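Local structure of 16S rRNA processing protein (Pseudomonas aeruginosa, 2F1L) at residues 42-47 with 162-167; 119-124 with 177-182; 65-70 with 79-84; 24-29 with 96-101. The protein is an accessory factor for the final step of 30S ribosomal subunit assembly, needed for efficient processing of 16S rRNA. All coordinates share one frame; numbering follows the deposited sequence. Where two conformers were deposited one is given.

Contact 1 (42-47 with 162-167); sequences TDPLDN and LPYTGQ
Asp-43 and Gly-166 bring the two backbones closest, CA to CA 4.2 Å, where the loop 42-47 meets the loop that follows strand 160-163. Residues 42-47 curl tightly round a cis peptide bond before Pro-44, and Pro-44 O is gripped twice: by Thr-42 OG1, 2.8 Å away, and by Asn-47 N. On the other side the chain leaves strand 160-163 through an inverse gamma turn centred on Tyr-164. Gly-166, without a side chain, lets Thr-42 O come within 3.6 Å of its CA.

Leu-45 lies against the carbonyl of Gly-166, with Leu-45 CB 3.6 Å from Gly-166 O. In Asp-43, chi1 of -176° sets CG anti to the backbone N, and the carboxylate lies beside the Tyr-164 ring. There OD1 stands 3.8 Å above one ring face near the rim, the two planes 42° apart. Asp-43 was deposited in two conformers, so the finer details of this approach are doubtful. Ala-142 of the second subunit also packs on Asp-43.

Between 42-47 and 162-167 the fit is thus by packing alone, while hydrogen bonds joining the N-terminal and PRC-barrel regions run from Leu-45 and Asp-46 to Val-169, Leu-170 and Ser-171 of strand 169-173.

Contact 2 (119-124 with 177-182); sequences EGLKVI and GEMRVD
The guanidinium of Arg-180 meets Ile-124 obliquely, the methyl CG2 of Ile-124 lying 3.6 Å from NH1. A bend at chi2 (77°) sets Arg-180 CD 3.5 Å from Ile-124 O, and NH1 finds its hydrogen-bond partner in the carbonyl of Asp-125. On the same face of the sheet, Ile-124 CD1 touches Glu-178 CG, and Lys-122 NZ and Glu-178 OE2 are 4.5 Å apart, beyond a salt bridge.

The opposite face is apolar. Val-123 CG1 packs 3.8 Å from Val-181 CG2, the two side chains crossing at about a right angle, while Met-179, a selenomethionine here, packs on Ile-134, Ile-172 and Met-146. Before the strand, Leu-121 CD2 presses on the backbone of Gly-177, 3.4 Å from its C.

Four backbone bonds lace the strands: Lys-122 N to Gly-177 O at 2.9 Å, Met-179 N to Lys-122 O at 2.8 Å, Ile-124 N to Met-179 O, and Val-181 N to Ile-124 O. Gly-177, at positive phi, belongs to a G1 beta bulge against strand 169-173. The ladder is the parallel pairing of strands 122-125 and 178-181 within the otherwise antiparallel sheet of the PRC-barrel domain.

Contact 3 (65-70 with 79-84); sequences AELVRG and AKLKGL
Glu-66, Val-68 and Arg-69 supply the backbone bonds to the facing strand. Glu-66 O receives Lys-82 N, Val-68 N gives to Lys-80 O, and Arg-69 O receives Lys-80 N, each at 2.8 Å; the last is the straightest, 170° at the hydrogen. Val-68 and Arg-69 both face Lys-80, a classic beta bulge that shifts the register by one residue. A water accepts from Glu-66 N and donates to Lys-82 O, bridging the two segments where the type II turn 81-84 begins.

Apolar contacts gather on the inner face. Leu-67 CD1 reaches Ala-79 CB at 3.9 Å and Leu-81 CD2 at 4.2 Å, while Ala-65 CB touches Leu-81 CD1. Trp-54 packs on Leu-67, Ala-79 and Leu-81.

Arg-69 and Lys-80 lie on the other face. They run side by side, pointing the same way, with NH1 of the arginine 4.0 Å from CG of the lysine; Val-68 CG1 sits over the centre of one guanidinium face. Lys-80 NZ bends back to Leu-84 O, 3.2 Å away, and makes a salt bridge to Asp-85.

The Leu-84 bond ties the lysine to the turn and the bridge would offset its charge beside Arg-69, so the polar bonds across the pair are those of the main chain and one water.

Contact 4 (24-29 with 96-101); sequences GKIVSV and YEICIP
Ile-26 N donates to Tyr-96 O across 2.9 Å in a nearly straight bond, 170° at the hydrogen. Lys-25 CG also closes on that carbonyl, 3.6 Å from the same oxygen. Two residues along, Ile-98 N reaches Gly-24 O at 2.9 Å, coming in from above the carbonyl plane, and the return bond from Gly-24 N to Ile-98 O is weak at 3.4 Å. Between these bonds Lys-25 and Glu-97 form a non-hydrogen-bonded antiparallel pair.

On the buried face, Ile-26 and Ile-98 cross at about a right angle, with their CG1 atoms 3.9 Å apart. In Ile-98, CG1 lies anti to the carbonyl carbon (chi1 -57°), and CD1 beyond it lies over the backbone of Gly-24, 3.7 Å from Lys-25 N. The bare glycine accepts it at close quarters. Ile-26 CD1 adds a looser touch on Tyr-96 CB, and Leu-56 and Val-38 pack on both isoleucines.

The polar ends turn to other partners. Lys-25 runs out extended, its NZ 4.9 Å from Glu-97 OE2, and makes its salt bridge with Glu-159 of the second subunit; Glu-97 pairs with Arg-57. The hydroxyl of Tyr-96 is hydrogen-bonded to Glu-61, and its ring takes a cation-pi contact from Arg-58.

The arrangement is an antiparallel ladder between strands 20-27 and 97-101, pairing early and late strands of the curled sheet that makes up the RimM N-terminal domain, with isoleucines facing its core and a lysine bridging to the partner subunit.

In the fold
Contacts 3 and 4 belong to the same antiparallel sheet of the N-terminal domain, their centres about 12 Å apart; contact 2 lies in the PRC-barrel sheet, on the far side of the chain's centre. Contact 1, close to that centre, joins the two regions, and Leu-162 of its strand packs on Val-123 and Val-181 of contact 2. The three sheet contacts depend on backbone ladders, parallel in contact 2 and antiparallel in contacts 3 and 4, whereas in contact 1 the two segments only pack, with hydrogen bonds to strand 169-173 beside them. Contacts 1 and 4 are buried and meet the second subunit; contacts 2 and 3 are partly buried. All three sheet contacts carry charged side chains on one face.

Contact 1 (42-47 with 162-167)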
loop_
_atom_site.group_PDB
_atom_site.type_symbol
_atom_site.label_atom_id
_atom_site.label_comp_id
_atom_site.label_asym_id
_atom_site.label_seq_id
_atom_site.Cartn_x
_atom_site.Cartn_y
_atom_site.Cartn_z
ATOM N N THR A 42 4.451 -1.211 9.546
ATOM C CA THR A 42 4.873 0.173 9.677
ATOM C C THR A 42 5.136 0.799 8.296
ATOM O O THR A 42 5.314 0.104 7.311
ATOM C CB THR A 42 6.161 0.287 10.521
ATOM O OG1 THR A 42 7.261 -0.407 9.875
ATOM C CG2 THR A 42 5.938 -0.329 11.888
ATOM N N ASP A 43 5.108 2.130 8.260
ATOM C CA ASP A 43 5.460 2.886 7.091
ATOM C C ASP A 43 6.544 3.837 7.540
ATOM O O ASP A 43 6.326 4.592 8.445
ATOM C CB ASP A 43 4.256 3.691 6.628
ATOM C CG ASP A 43 4.520 4.427 5.362
ATOM O OD1 ASP A 43 5.647 4.283 4.811
ATOM O OD2 ASP A 43 3.584 5.141 4.922
ATOM N N PRO A 44 7.761 3.743 6.970
ATOM C CA PRO A 44 8.395 2.831 6.046
ATOM C C PRO A 44 8.387 1.425 6.595
ATOM O O PRO A 44 8.288 1.246 7.821
ATOM C CB PRO A 44 9.849 3.301 6.063
ATOM C CG PRO A 44 9.793 4.712 6.420
ATOM C CD PRO A 44 8.699 4.796 7.392
ATOM N N LEU A 45 8.577 0.432 5.724
ATOM C CA LEU A 45 8.597 -0.942 6.201
ATOM C C LEU A 45 9.572 -1.178 7.364
ATOM O O LEU A 45 9.294 -1.989 8.258
ATOM C CB LEU A 45 8.937 -1.903 5.072
ATOM C CG LEU A 45 8.580 -3.385 5.266
ATOM C CD1 LEU A 45 7.115 -3.564 5.451
ATOM C CD2 LEU A 45 9.035 -4.164 4.045
ATOM N N ASP A 46 10.715 -0.495 7.363
ATOM C CA ASP A 46 11.783 -0.876 8.299
ATOM C C ASP A 46 11.669 -0.171 9.628
ATOM O O ASP A 46 12.475 -0.360 10.495
ATOM C CB ASP A 46 13.176 -0.657 7.691
ATOM C CG ASP A 46 13.519 0.784 7.518
ATOM O OD1 ASP A 46 12.678 1.630 7.878
ATOM O OD2 ASP A 46 14.617 1.066 6.983
ATOM N N ASN A 47 10.633 0.622 9.769
ATOM C CA ASN A 47 10.423 1.435 10.909
ATOM C C ASN A 47 10.134 0.625 12.148
ATOM O O ASN A 47 10.437 1.032 13.244
ATOM C CB ASN A 47 9.265 2.369 10.607
ATOM C CG ASN A 47 9.059 3.378 11.686
ATOM O OD1 ASN A 47 9.987 4.078 12.034
ATOM N ND2 ASN A 47 7.850 3.437 12.255
ATOM N N LEU A 162 4.021 7.243 -6.611
ATOM C CA LEU A 162 4.184 6.107 -5.719
ATOM C C LEU A 162 3.367 6.351 -4.477
ATOM O O LEU A 162 3.291 7.455 -4.004
ATOM C CB LEU A 162 5.639 5.899 -5.367
ATOM C CG LEU A 162 6.495 5.132 -6.377
ATOM C CD1 LEU A 162 6.511 5.782 -7.722
ATOM C CD2 LEU A 162 7.922 5.029 -5.826
ATOM N N PRO A 163 2.733 5.308 -3.957
ATOM C CA PRO A 163 1.973 5.422 -2.711
ATOM C C PRO A 163 2.902 5.476 -1.511
ATOM O O PRO A 163 3.897 4.729 -1.445
ATOM C CB PRO A 163 1.162 4.140 -2.701
ATOM C CG PRO A 163 2.053 3.152 -3.384
ATOM C CD PRO A 163 2.733 3.932 -4.491
ATOM N N TYR A 164 2.616 6.369 -0.579
ATOM C CA TYR A 164 3.423 6.460 0.646
ATOM C C TYR A 164 2.845 5.449 1.624
ATOM O O TYR A 164 1.984 5.773 2.452
ATOM C CB TYR A 164 3.403 7.884 1.251
ATOM C CG TYR A 164 4.286 7.999 2.467
ATOM C CD1 TYR A 164 5.653 8.136 2.353
ATOM C CD2 TYR A 164 3.754 7.906 3.736
ATOM C CE1 TYR A 164 6.475 8.206 3.473
ATOM C CE2 TYR A 164 4.550 7.954 4.845
ATOM C CZ TYR A 164 5.917 8.112 4.715
ATOM O OH TYR A 164 6.698 8.170 5.861
ATOM N N THR A 165 3.273 4.212 1.463
ATOM C CA THR A 165 2.925 3.107 2.358
ATOM C C THR A 165 4.155 2.212 2.476
ATOM O O THR A 165 5.053 2.275 1.635
ATOM C CB THR A 165 1.843 2.220 1.764
ATOM O OG1 THR A 165 2.347 1.584 0.573
ATOM C CG2 THR A 165 0.624 3.029 1.417
ATOM N N GLY A 166 4.159 1.350 3.477
ATOM C CA GLY A 166 5.262 0.421 3.719
ATOM C C GLY A 166 5.392 -0.706 2.700
ATOM O O GLY A 166 6.463 -1.293 2.572
ATOM N N GLN A 167 4.315 -1.033 1.984
ATOM C CA GLN A 167 4.444 -1.972 0.911
ATOM C C GLN A 167 5.369 -1.403 -0.145
ATOM O O GLN A 167 5.998 -2.170 -0.934
ATOM C CB GLN A 167 3.067 -2.286 0.299
ATOM C CG GLN A 167 3.113 -3.392 -0.748
ATOM C CD GLN A 167 1.754 -3.856 -1.237
ATOM O OE1 GLN A 167 1.695 -4.668 -2.151
ATOM N NE2 GLN A 167 0.671 -3.374 -0.635
#

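Contact 2 (119-124 with 177-182)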
loop_
_atom_site.group_PDB
_atom_site.type_symbol
_atom_site.label_atom_id
_atom_site.label_comp_id
_atom_site.label_asym_id
_atom_site.label_seq_id
_atom_site.Cartn_x
_atom_site.Cartn_y
_atom_site.Cartn_z
ATOM N N GLU A 119 10.514 15.961 0.248
ATOM C CA GLU A 119 10.856 16.682 -0.982
ATOM C C GLU A 119 12.350 16.710 -1.209
ATOM O O GLU A 119 13.117 17.071 -0.327
ATOM C CB GLU A 119 10.323 18.113 -0.937
ATOM C CG GLU A 119 8.902 18.208 -1.432
ATOM C CD GLU A 119 8.118 19.400 -0.902
ATOM O OE1 GLU A 119 8.705 20.460 -0.568
ATOM O OE2 GLU A 119 6.881 19.259 -0.834
ATOM N N GLY A 120 12.765 16.326 -2.401
ATOM C CA GLY A 120 14.171 16.327 -2.749
ATOM C C GLY A 120 14.876 15.025 -2.464
ATOM O O GLY A 120 16.013 14.878 -2.841
ATOM N N LEU A 121 14.216 14.060 -1.823
ATOM C CA LEU A 121 14.844 12.758 -1.605
ATOM C C LEU A 121 14.960 12.012 -2.908
ATOM O O LEU A 121 14.028 12.038 -3.743
ATOM C CB LEU A 121 14.047 11.914 -0.635
ATOM C CG LEU A 121 14.044 12.333 0.835
ATOM C CD1 LEU A 121 13.212 11.370 1.620
ATOM C CD2 LEU A 121 15.438 12.366 1.366
ATOM N N LYS A 122 16.113 11.368 -3.086
ATOM C CA LYS A 122 16.348 10.495 -4.218
ATOM C C LYS A 122 15.580 9.206 -3.961
ATOM O O LYS A 122 15.619 8.659 -2.870
ATOM C CB LYS A 122 17.839 10.205 -4.371
ATOM C CG LYS A 122 18.719 11.429 -4.681
ATOM C CD LYS A 122 20.213 11.168 -4.258
ATOM C CE LYS A 122 21.012 12.419 -3.733
ATOM N NZ LYS A 122 21.763 12.060 -2.441
ATOM N N VAL A 123 14.892 8.712 -4.972
ATOM C CA VAL A 123 14.065 7.513 -4.860
ATOM C C VAL A 123 14.723 6.383 -5.644
ATOM O O VAL A 123 14.918 6.484 -6.824
ATOM C CB VAL A 123 12.676 7.798 -5.434
ATOM C CG1 VAL A 123 11.832 6.504 -5.555
ATOM C CG2 VAL A 123 11.994 8.847 -4.585
ATOM N N ILE A 124 15.063 5.304 -4.969
ATOM C CA ILE A 124 15.844 4.218 -5.541
ATOM C C ILE A 124 15.172 2.881 -5.259
ATOM O O ILE A 124 14.841 2.617 -4.105
ATOM C CB ILE A 124 17.221 4.219 -4.927
ATOM C CG1 ILE A 124 17.924 5.562 -5.233
ATOM C CG2 ILE A 124 18.056 3.050 -5.455
ATOM C CD1 ILE A 124 19.023 5.853 -4.292
ATOM N N GLY A 177 19.719 11.781 2.125
ATOM C CA GLY A 177 18.884 12.246 1.004
ATOM C C GLY A 177 18.378 11.102 0.140
ATOM O O GLY A 177 18.146 11.277 -1.050
ATOM N N GLU A 178 18.178 9.929 0.734
ATOM C CA GLU A 178 17.820 8.762 -0.032
ATOM C C GLU A 178 16.626 8.033 0.524
ATOM O O GLU A 178 16.400 8.001 1.706
ATOM C CB GLU A 178 18.998 7.799 -0.096
ATOM C CG GLU A 178 20.014 8.202 -1.145
ATOM C CD GLU A 178 21.342 7.402 -1.091
ATOM O OE1 GLU A 178 21.584 6.599 -0.130
ATOM O OE2 GLU A 178 22.131 7.590 -2.056
HETATM N N MSE A 179 15.889 7.416 -0.372
HETATM C CA MSE A 179 14.777 6.580 -0.015
HETATM C C MSE A 179 14.827 5.288 -0.821
HETATM O O MSE A 179 15.109 5.294 -2.032
HETATM C CB MSE A 179 13.493 7.301 -0.294
HETATM C CG MSE A 179 12.338 6.499 0.121
HETATM SE SE MSE A 179 10.645 7.209 -0.608
HETATM C CE MSE A 179 10.063 8.553 0.844
ATOM N N ARG A 180 14.606 4.164 -0.140
ATOM C CA ARG A 180 14.584 2.892 -0.826
ATOM C C ARG A 180 13.128 2.460 -0.911
ATOM O O ARG A 180 12.416 2.487 0.106
ATOM C CB ARG A 180 15.398 1.887 -0.090
ATOM C CG ARG A 180 15.239 0.483 -0.562
ATOM C CD ARG A 180 15.987 0.201 -1.832
ATOM N NE ARG A 180 17.406 0.024 -1.572
ATOM C CZ ARG A 180 18.343 -0.115 -2.509
ATOM N NH1 ARG A 180 18.023 -0.134 -3.785
ATOM N NH2 ARG A 180 19.618 -0.243 -2.155
ATOM N N VAL A 181 12.717 2.065 -2.132
ATOM C CA VAL A 181 11.347 1.688 -2.437
ATOM C C VAL A 181 11.292 0.389 -3.166
ATOM O O VAL A 181 12.282 -0.052 -3.760
ATOM C CB VAL A 181 10.598 2.723 -3.281
ATOM C CG1 VAL A 181 10.614 4.070 -2.556
ATOM C CG2 VAL A 181 11.205 2.839 -4.661
ATOM N N ASP A 182 10.129 -0.254 -3.049
ATOM C CA ASP A 182 9.821 -1.418 -3.831
ATOM C C ASP A 182 8.745 -0.987 -4.768
ATOM O O ASP A 182 7.637 -0.656 -4.341
ATOM C CB ASP A 182 9.344 -2.573 -2.953
ATOM C CG ASP A 182 9.129 -3.842 -3.738
ATOM O OD1 ASP A 182 9.761 -4.032 -4.800
ATOM O OD2 ASP A 182 8.372 -4.687 -3.245
#

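Contact 3 (65-70 with 79-84)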
loop_
_atom_site.group_PDB
_atom_site.type_symbol
_atom_site.label_atom_id
_atom_site.label_comp_id
_atom_site.label_asym_id
_atom_site.label_seq_id
_atom_site.Cartn_x
_atom_site.Cartn_y
_atom_site.Cartn_z
ATOM N N ALA A 65 9.052 -8.276 25.099
ATOM C CA ALA A 65 10.299 -8.670 24.457
ATOM C C ALA A 65 11.116 -7.451 24.052
ATOM O O ALA A 65 10.557 -6.380 23.819
ATOM C CB ALA A 65 10.011 -9.512 23.273
ATOM N N GLU A 66 12.441 -7.623 24.005
ATOM C CA GLU A 66 13.384 -6.566 23.599
ATOM C C GLU A 66 14.080 -6.911 22.301
ATOM O O GLU A 66 14.715 -7.956 22.191
ATOM C CB GLU A 66 14.466 -6.346 24.655
ATOM C CG GLU A 66 13.888 -5.843 25.957
ATOM C CD GLU A 66 14.792 -4.861 26.687
ATOM O OE1 GLU A 66 14.894 -3.661 26.282
ATOM O OE2 GLU A 66 15.373 -5.318 27.684
ATOM N N LEU A 67 13.984 -6.002 21.347
ATOM C CA LEU A 67 14.619 -6.119 20.042
ATOM C C LEU A 67 16.065 -5.709 20.174
ATOM O O LEU A 67 16.362 -4.561 20.493
ATOM C CB LEU A 67 13.931 -5.162 19.057
ATOM C CG LEU A 67 14.532 -5.127 17.650
ATOM C CD1 LEU A 67 14.291 -6.431 16.987
ATOM C CD2 LEU A 67 13.935 -4.012 16.806
ATOM N N VAL A 68 16.970 -6.639 19.915
ATOM C CA VAL A 68 18.396 -6.346 19.915
ATOM C C VAL A 68 18.766 -5.721 18.596
ATOM O O VAL A 68 19.330 -4.682 18.570
ATOM C CB VAL A 68 19.232 -7.608 20.092
ATOM C CG1 VAL A 68 20.732 -7.277 19.947
ATOM C CG2 VAL A 68 18.923 -8.228 21.457
ATOM N N ARG A 69 18.416 -6.367 17.490
ATOM C CA ARG A 69 18.711 -5.863 16.156
ATOM C C ARG A 69 17.883 -6.633 15.162
ATOM O O ARG A 69 17.328 -7.699 15.472
ATOM C CB ARG A 69 20.186 -6.074 15.819
ATOM C CG ARG A 69 20.628 -7.535 15.796
ATOM C CD ARG A 69 21.948 -7.756 15.082
ATOM N NE ARG A 69 23.071 -7.635 15.992
ATOM C CZ ARG A 69 23.441 -8.563 16.878
ATOM N NH1 ARG A 69 22.773 -9.736 16.988
ATOM N NH2 ARG A 69 24.500 -8.311 17.658
ATOM N N GLY A 70 17.850 -6.112 13.946
ATOM C CA GLY A 70 17.167 -6.762 12.839
ATOM C C GLY A 70 17.506 -6.182 11.472
ATOM O O GLY A 70 18.326 -5.281 11.336
ATOM N N ALA A 79 14.472 -10.616 13.043
ATOM C CA ALA A 79 14.631 -9.881 14.273
ATOM C C ALA A 79 15.292 -10.775 15.307
ATOM O O ALA A 79 14.938 -11.942 15.409
ATOM C CB ALA A 79 13.290 -9.463 14.763
ATOM N N LYS A 80 16.261 -10.211 16.031
ATOM C CA LYS A 80 16.936 -10.878 17.124
ATOM C C LYS A 80 16.399 -10.284 18.410
ATOM O O LYS A 80 16.539 -9.088 18.642
ATOM C CB LYS A 80 18.460 -10.683 17.026
ATOM C CG LYS A 80 19.313 -11.401 18.118
ATOM C CD LYS A 80 19.378 -12.929 17.911
ATOM C CE LYS A 80 20.133 -13.686 19.040
ATOM N NZ LYS A 80 19.658 -13.243 20.366
ATOM N N LEU A 81 15.775 -11.125 19.235
ATOM C CA LEU A 81 15.240 -10.707 20.535
ATOM C C LEU A 81 16.179 -11.125 21.667
ATOM O O LEU A 81 16.829 -12.177 21.610
ATOM C CB LEU A 81 13.852 -11.287 20.765
ATOM C CG LEU A 81 12.861 -11.110 19.609
ATOM C CD1 LEU A 81 11.550 -11.712 20.010
ATOM C CD2 LEU A 81 12.689 -9.659 19.238
ATOM N N LYS A 82 16.231 -10.295 22.710
ATOM C CA LYS A 82 17.211 -10.486 23.765
ATOM C C LYS A 82 16.914 -11.797 24.443
ATOM O O LYS A 82 15.775 -12.077 24.763
ATOM C CB LYS A 82 17.207 -9.333 24.776
ATOM C CG LYS A 82 18.345 -9.442 25.765
ATOM C CD LYS A 82 18.523 -8.205 26.612
ATOM C CE LYS A 82 19.576 -8.473 27.653
ATOM N NZ LYS A 82 19.407 -7.576 28.823
ATOM N N GLY A 83 17.947 -12.615 24.601
ATOM C CA GLY A 83 17.835 -13.899 25.290
ATOM C C GLY A 83 17.098 -15.002 24.547
ATOM O O GLY A 83 16.777 -16.030 25.143
ATOM N N LEU A 84 16.834 -14.799 23.262
ATOM C CA LEU A 84 16.235 -15.832 22.407
ATOM C C LEU A 84 17.337 -16.282 21.442
ATOM O O LEU A 84 17.580 -15.651 20.410
ATOM C CB LEU A 84 15.003 -15.259 21.674
ATOM C CG LEU A 84 14.197 -16.132 20.729
ATOM C CD1 LEU A 84 13.709 -17.347 21.451
ATOM C CD2 LEU A 84 13.019 -15.400 20.188
HETATM O O HOH W 1 13.447 -10.227 24.738
#

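Contact 4 (24-29 with 96-101)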
loop_
_atom_site.group_PDB
_atom_site.type_symbol
_atom_site.label_atom_id
_atom_site.label_comp_id
_atom_site.label_asym_id
_atom_site.label_seq_id
_atom_site.Cartn_x
_atom_site.Cartn_y
_atom_site.Cartn_z
ATOM N N GLY A 24 3.312 -5.113 13.803
ATOM C CA GLY A 24 3.911 -6.260 13.051
ATOM C C GLY A 24 3.471 -7.589 13.640
ATOM O O GLY A 24 2.683 -7.630 14.596
ATOM N N LYS A 25 3.968 -8.695 13.090
ATOM C CA LYS A 25 3.608 -9.992 13.617
ATOM C C LYS A 25 4.702 -10.991 13.396
ATOM O O LYS A 25 5.257 -11.052 12.299
ATOM C CB LYS A 25 2.350 -10.476 12.942
ATOM C CG LYS A 25 1.899 -11.839 13.478
ATOM C CD LYS A 25 0.421 -12.065 13.282
ATOM C CE LYS A 25 -0.077 -13.271 14.063
ATOM N NZ LYS A 25 -1.532 -13.461 13.847
ATOM N N ILE A 26 4.974 -11.796 14.431
ATOM C CA ILE A 26 5.967 -12.865 14.374
ATOM C C ILE A 26 5.344 -14.106 13.786
ATOM O O ILE A 26 4.380 -14.646 14.315
ATOM C CB ILE A 26 6.546 -13.181 15.780
ATOM C CG1 ILE A 26 7.153 -11.936 16.422
ATOM C CG2 ILE A 26 7.630 -14.229 15.713
ATOM C CD1 ILE A 26 7.855 -12.212 17.784
ATOM N N VAL A 27 5.887 -14.579 12.671
ATOM C CA VAL A 27 5.207 -15.639 11.900
ATOM C C VAL A 27 5.997 -16.899 11.679
ATOM O O VAL A 27 5.447 -17.907 11.260
ATOM C CB VAL A 27 4.785 -15.128 10.528
ATOM C CG1 VAL A 27 3.723 -14.075 10.681
ATOM C CG2 VAL A 27 5.999 -14.568 9.756
ATOM N N SER A 28 7.281 -16.871 11.961
ATOM C CA SER A 28 8.068 -18.058 11.805
ATOM C C SER A 28 9.434 -17.808 12.414
ATOM O O SER A 28 9.642 -16.794 13.071
ATOM C CB SER A 28 8.248 -18.302 10.297
ATOM O OG SER A 28 8.902 -19.535 10.076
ATOM N N VAL A 29 10.381 -18.693 12.129
ATOM C CA VAL A 29 11.730 -18.524 12.595
ATOM C C VAL A 29 12.563 -18.165 11.414
ATOM O O VAL A 29 12.135 -18.364 10.334
ATOM C CB VAL A 29 12.282 -19.777 13.271
ATOM C CG1 VAL A 29 11.497 -20.045 14.581
ATOM C CG2 VAL A 29 12.243 -20.967 12.324
ATOM N N TYR A 96 2.699 -14.404 17.644
ATOM C CA TYR A 96 2.634 -13.210 18.499
ATOM C C TYR A 96 2.547 -11.944 17.676
ATOM O O TYR A 96 3.376 -11.679 16.808
ATOM C CB TYR A 96 3.881 -13.083 19.360
ATOM C CG TYR A 96 3.814 -13.842 20.660
ATOM C CD1 TYR A 96 2.856 -13.553 21.604
ATOM C CD2 TYR A 96 4.742 -14.812 20.969
ATOM C CE1 TYR A 96 2.799 -14.234 22.798
ATOM C CE2 TYR A 96 4.682 -15.497 22.167
ATOM C CZ TYR A 96 3.714 -15.203 23.063
ATOM O OH TYR A 96 3.658 -15.880 24.241
ATOM N N GLU A 97 1.533 -11.149 17.950
ATOM C CA GLU A 97 1.464 -9.810 17.408
ATOM C C GLU A 97 2.478 -8.972 18.136
ATOM O O GLU A 97 2.645 -9.107 19.352
ATOM C CB GLU A 97 0.090 -9.226 17.643
ATOM C CG GLU A 97 -0.991 -9.957 16.889
ATOM C CD GLU A 97 -2.376 -9.451 17.207
ATOM O OE1 GLU A 97 -2.564 -8.853 18.309
ATOM O OE2 GLU A 97 -3.270 -9.676 16.348
ATOM N N ILE A 98 3.161 -8.111 17.396
ATOM C CA ILE A 98 4.119 -7.180 17.988
ATOM C C ILE A 98 3.372 -5.884 18.198
ATOM O O ILE A 98 2.957 -5.278 17.217
ATOM C CB ILE A 98 5.288 -6.891 17.039
ATOM C CG1 ILE A 98 5.993 -8.190 16.628
ATOM C CG2 ILE A 98 6.259 -5.882 17.709
ATOM C CD1 ILE A 98 6.809 -8.101 15.408
ATOM N N CYS A 99 3.183 -5.474 19.454
ATOM C CA CYS A 99 2.354 -4.306 19.799
ATOM C C CYS A 99 3.127 -3.209 20.499
ATOM O O CYS A 99 4.180 -3.453 21.085
ATOM C CB CYS A 99 1.211 -4.697 20.734
ATOM S SG CYS A 99 0.142 -5.945 20.114
ATOM N N ILE A 100 2.585 -1.995 20.421
ATOM C CA ILE A 100 3.055 -0.885 21.223
ATOM C C ILE A 100 1.894 0.000 21.636
ATOM O O ILE A 100 0.874 0.021 20.957
ATOM C CB ILE A 100 4.097 -0.031 20.484
ATOM C CG1 ILE A 100 3.469 0.601 19.227
ATOM C CG2 ILE A 100 5.361 -0.883 20.162
ATOM C CD1 ILE A 100 4.337 1.709 18.567
ATOM N N PRO A 101 2.037 0.707 22.775
ATOM C CA PRO A 101 1.111 1.774 23.151
ATOM C C PRO A 101 0.875 2.779 22.019
ATOM O O PRO A 101 1.841 3.243 21.412
ATOM C CB PRO A 101 1.843 2.460 24.306
ATOM C CG PRO A 101 2.651 1.364 24.927
ATOM C CD PRO A 101 3.077 0.498 23.805
#